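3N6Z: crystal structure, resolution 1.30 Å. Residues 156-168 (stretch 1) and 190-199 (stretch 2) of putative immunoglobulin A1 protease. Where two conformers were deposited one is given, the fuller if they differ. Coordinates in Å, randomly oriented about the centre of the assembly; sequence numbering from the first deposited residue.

Stretch 1 156-168: LKDKGNGNKTGRI
Stretch 2 190-199: LANSYDGQES

The contact between residues 156-168 and 190-199 of this putative immunoglobulin A1 protease is a loop-on-loop packing in which a single tyrosine fills the hollow of an irregular segment and polar side chains fasten its surroundings to backbone groups and to one another. It illustrates a general principle: where two segments lack a shared ladder of backbone hydrogen bonds, side chains can supply the missing partners.

Stretch 1 runs as loop through Leu-156 to Asn-161, makes a short 3-10 segment at 162-164 and enters a strand at Gly-166. It closes on itself through Leu-156 N to Lys-164 O (2.9 Å). Stretch 2 has no regular helix or strand across the contact, but a type I' turn from Tyr-194 to Gln-197 reverses it, with Asp-195 (phi/psi 51/44) and Gly-196 (79/4) at the corners and Tyr-194 N bonded to Gln-197 O at 3.0 Å. The register sets Lys-157 near Ala-191 (CA to CA 5.1 Å), Gly-162 near Asp-195 (4.7 Å) and Gly-166 near Ser-199 (4.8 Å), so both chains advance in the same sense.

Tyr-194 (chi1 44°, p; chi2 84°) points toward stretch 1 and has the largest covered area of the contact. Thr-165 CG2 lies over one ring face, 3.8 Å from the centroid and 19° off the normal, a CH-pi contact; Lys-159 O covers the opposite face, 3.1 Å from Tyr-194 CD1. At the tip of the ring, Tyr-194 OH donates to Leu-156 O at 2.6 Å, giving the phenol hydroxyl a backbone acceptor.

Beside the ring, the amide of Asn-192 (chi1 73°, p) meets both the backbone and the side chain of Asp-158: Asp-158 N donates to Asn-192 OD1 at 3.0 Å, and Asn-192 ND2 donates to Asp-158 OD1 at 2.9 Å. The aspartate (m) sits at positive phi, 53/50. Ala-191 packs its methyl nearby, with Ala-191 CB 3.5 Å from Leu-156 C.

At the turn, Asp-195 (t) receives Gly-162 N on OD2 at 2.8 Å and 166°. Glycine matters here, since an ideal CB on Gly-162 would stand 2.7 Å from Asp-195 O, a clash. Gln-197 (m, t) extends over the 3-10 segment, where its NE2 donates to Asn-163 OD1 at 2.9 Å; Asn-163 (m) points its CB away, yet its end returns to meet this partner.

Where the strand begins, Ser-199 OG (m) works in two directions, accepting from Gly-166 N at 3.1 Å and donating to Asn-192 O at 2.8 Å, so one hydroxyl ties the strand to Asn-192, a residue of its own stretch. Ser-199 CA also approaches Gly-166 O at 3.1 Å in a CA-H...O contact. Arg-167 (m, t, m) bends so that NH1 donates to Glu-198 O at 2.8 Å, at the guanidinium edge, and to Thr-165 OG1 at 2.9 Å. That hydroxyl (Thr-165 chi1 60°, p) in turn donates to Gly-162 O at 2.7 Å. A water accepts from Arg-167 NH2 at 2.9 Å.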

# COMPACT_ATOMS: atom_id res chain seq x y z
N LEU A 156 -4.25 -11.44 6.20
CA LEU A 156 -5.29 -11.53 7.21
C LEU A 156 -4.65 -11.80 8.56
O LEU A 156 -3.56 -12.35 8.65
CB LEU A 156 -6.27 -12.65 6.86
CG LEU A 156 -7.16 -12.37 5.65
CD1 LEU A 156 -7.90 -13.62 5.22
CD2 LEU A 156 -8.09 -11.20 5.96
N LYS A 157 -5.32 -11.39 9.62
CA LYS A 157 -4.72 -11.43 10.96
C LYS A 157 -4.88 -12.82 11.60
O LYS A 157 -6.00 -13.36 11.65
CB LYS A 157 -5.40 -10.41 11.86
CG LYS A 157 -4.72 -10.25 13.22
CD LYS A 157 -5.52 -9.30 14.11
CE LYS A 157 -6.74 -9.98 14.69
NZ LYS A 157 -7.52 -9.10 15.61
N ASP A 158 -3.78 -13.37 12.10
CA ASP A 158 -3.83 -14.53 13.03
C ASP A 158 -4.65 -15.71 12.47
O ASP A 158 -5.53 -16.24 13.15
CB ASP A 158 -4.42 -14.09 14.39
CG ASP A 158 -3.53 -13.14 15.16
OD1 ASP A 158 -2.32 -13.25 15.02
OD2 ASP A 158 -4.08 -12.32 15.94
N LYS A 159 -4.34 -16.09 11.25
CA LYS A 159 -4.90 -17.28 10.66
C LYS A 159 -3.97 -18.46 10.97
O LYS A 159 -2.83 -18.31 11.41
CB LYS A 159 -5.17 -17.08 9.17
CG LYS A 159 -6.07 -15.87 8.86
CD LYS A 159 -7.42 -15.93 9.62
CE LYS A 159 -8.41 -14.89 9.17
NZ LYS A 159 -9.74 -15.11 9.84
N GLY A 160 -4.50 -19.65 10.75
CA GLY A 160 -3.74 -20.87 11.01
C GLY A 160 -2.88 -21.28 9.85
O GLY A 160 -2.09 -22.20 9.97
N ASN A 161 -3.04 -20.62 8.71
CA ASN A 161 -2.44 -21.02 7.46
C ASN A 161 -1.67 -19.82 6.91
O ASN A 161 -2.27 -18.80 6.55
CB ASN A 161 -3.58 -21.42 6.53
CG ASN A 161 -3.16 -21.65 5.11
OD1 ASN A 161 -1.96 -21.67 4.74
ND2 ASN A 161 -4.19 -21.85 4.27
N GLY A 162 -0.36 -19.97 6.81
CA GLY A 162 0.54 -18.91 6.36
C GLY A 162 0.27 -18.42 4.96
O GLY A 162 0.71 -17.32 4.57
N ASN A 163 -0.49 -19.20 4.18
CA ASN A 163 -0.91 -18.75 2.85
C ASN A 163 -1.87 -17.57 2.90
O ASN A 163 -2.13 -16.95 1.87
CB ASN A 163 -1.53 -19.90 2.07
CG ASN A 163 -0.52 -20.97 1.69
OD1 ASN A 163 0.70 -20.74 1.65
ND2 ASN A 163 -1.05 -22.14 1.34
N LYS A 164 -2.35 -17.19 4.11
CA LYS A 164 -3.21 -16.01 4.28
C LYS A 164 -2.44 -14.73 4.63
O LYS A 164 -3.05 -13.65 4.72
CB LYS A 164 -4.29 -16.34 5.32
CG LYS A 164 -5.13 -17.58 4.95
CD LYS A 164 -5.66 -17.59 3.53
CE LYS A 164 -6.63 -18.70 3.24
NZ LYS A 164 -7.02 -18.75 1.77
N THR A 165 -1.12 -14.81 4.77
CA THR A 165 -0.28 -13.61 4.86
C THR A 165 -0.17 -12.99 3.46
O THR A 165 -0.48 -13.63 2.45
CB THR A 165 1.15 -13.93 5.42
OG1 THR A 165 1.79 -14.87 4.52
CG2 THR A 165 1.09 -14.52 6.84
N GLY A 166 0.26 -11.75 3.41
CA GLY A 166 0.42 -11.04 2.14
C GLY A 166 1.61 -10.12 2.11
O GLY A 166 1.96 -9.55 3.12
N ARG A 167 2.23 -10.00 0.93
CA ARG A 167 3.41 -9.18 0.74
C ARG A 167 3.27 -8.32 -0.52
O ARG A 167 2.79 -8.81 -1.56
CB ARG A 167 4.64 -10.05 0.61
CG ARG A 167 4.94 -10.84 1.89
CD ARG A 167 5.74 -12.10 1.64
NE ARG A 167 4.95 -13.07 0.88
CZ ARG A 167 3.98 -13.83 1.38
NH1 ARG A 167 3.71 -13.82 2.67
NH2 ARG A 167 3.25 -14.60 0.57
N ILE A 168 3.72 -7.08 -0.41
CA ILE A 168 3.80 -6.15 -1.54
C ILE A 168 5.25 -5.70 -1.61
O ILE A 168 5.78 -5.11 -0.66
CB ILE A 168 2.84 -4.95 -1.40
CG1 ILE A 168 1.39 -5.45 -1.43
CG2 ILE A 168 3.11 -3.91 -2.50
CD1 ILE A 168 0.33 -4.37 -1.14
N LEU A 190 -2.16 -3.42 7.25
CA LEU A 190 -1.15 -4.47 7.17
C LEU A 190 -1.43 -5.43 8.32
O LEU A 190 -1.54 -5.01 9.49
CB LEU A 190 0.26 -3.86 7.32
CG LEU A 190 1.46 -4.80 7.41
CD1 LEU A 190 1.56 -5.73 6.17
CD2 LEU A 190 2.76 -3.98 7.58
N ALA A 191 -1.54 -6.71 8.00
CA ALA A 191 -1.71 -7.77 8.99
C ALA A 191 -0.34 -8.32 9.42
O ALA A 191 0.65 -7.57 9.47
CB ALA A 191 -2.70 -8.85 8.48
N ASN A 192 -0.27 -9.60 9.79
CA ASN A 192 0.86 -10.09 10.57
C ASN A 192 1.48 -11.36 10.02
O ASN A 192 1.28 -11.72 8.83
CB ASN A 192 0.48 -10.15 12.07
CG ASN A 192 -0.47 -11.28 12.42
OD1 ASN A 192 -1.45 -11.55 11.67
ND2 ASN A 192 -0.21 -11.94 13.54
N SER A 193 2.25 -12.05 10.85
CA SER A 193 3.11 -13.14 10.42
C SER A 193 2.83 -14.34 11.29
O SER A 193 2.71 -14.19 12.50
CB SER A 193 4.58 -12.72 10.54
OG SER A 193 4.79 -11.55 9.76
N TYR A 194 2.73 -15.50 10.66
CA TYR A 194 2.39 -16.75 11.35
C TYR A 194 2.62 -17.91 10.39
O TYR A 194 2.74 -17.73 9.18
CB TYR A 194 0.92 -16.74 11.83
CG TYR A 194 -0.04 -16.20 10.80
CD1 TYR A 194 -0.55 -17.01 9.82
CD2 TYR A 194 -0.43 -14.87 10.81
CE1 TYR A 194 -1.41 -16.53 8.85
CE2 TYR A 194 -1.29 -14.37 9.84
CZ TYR A 194 -1.79 -15.22 8.85
OH TYR A 194 -2.64 -14.71 7.89
N ASP A 195 2.75 -19.12 10.94
CA ASP A 195 2.86 -20.35 10.18
C ASP A 195 3.94 -20.30 9.11
O ASP A 195 3.74 -20.75 7.98
CB ASP A 195 1.50 -20.74 9.61
CG ASP A 195 1.47 -22.12 8.99
OD1 ASP A 195 2.04 -23.07 9.59
OD2 ASP A 195 0.89 -22.27 7.90
N GLY A 196 5.11 -19.75 9.46
CA GLY A 196 6.26 -19.75 8.58
C GLY A 196 6.29 -18.71 7.48
O GLY A 196 7.21 -18.73 6.64
N GLN A 197 5.29 -17.82 7.45
CA GLN A 197 5.22 -16.76 6.44
C GLN A 197 5.01 -15.41 7.12
O GLN A 197 4.63 -15.32 8.30
CB GLN A 197 4.10 -17.06 5.45
CG GLN A 197 4.35 -18.33 4.63
CD GLN A 197 3.39 -18.49 3.48
OE1 GLN A 197 3.28 -17.59 2.65
NE2 GLN A 197 2.71 -19.64 3.41
N GLU A 198 5.30 -14.35 6.37
CA GLU A 198 5.27 -13.01 6.93
C GLU A 198 4.48 -12.07 6.05
O GLU A 198 4.47 -12.23 4.83
CB GLU A 198 6.67 -12.47 6.99
CG GLU A 198 7.65 -13.30 7.79
CD GLU A 198 9.04 -12.67 7.78
OE1 GLU A 198 9.83 -12.98 6.86
OE2 GLU A 198 9.31 -11.81 8.63
N SER A 199 3.79 -11.11 6.67
CA SER A 199 3.19 -9.99 5.94
C SER A 199 4.10 -8.78 6.02
O SER A 199 4.56 -8.40 7.11
CB SER A 199 1.80 -9.64 6.44
OG SER A 199 0.87 -10.71 6.28
O HOH W 1 0.98 -15.99 1.64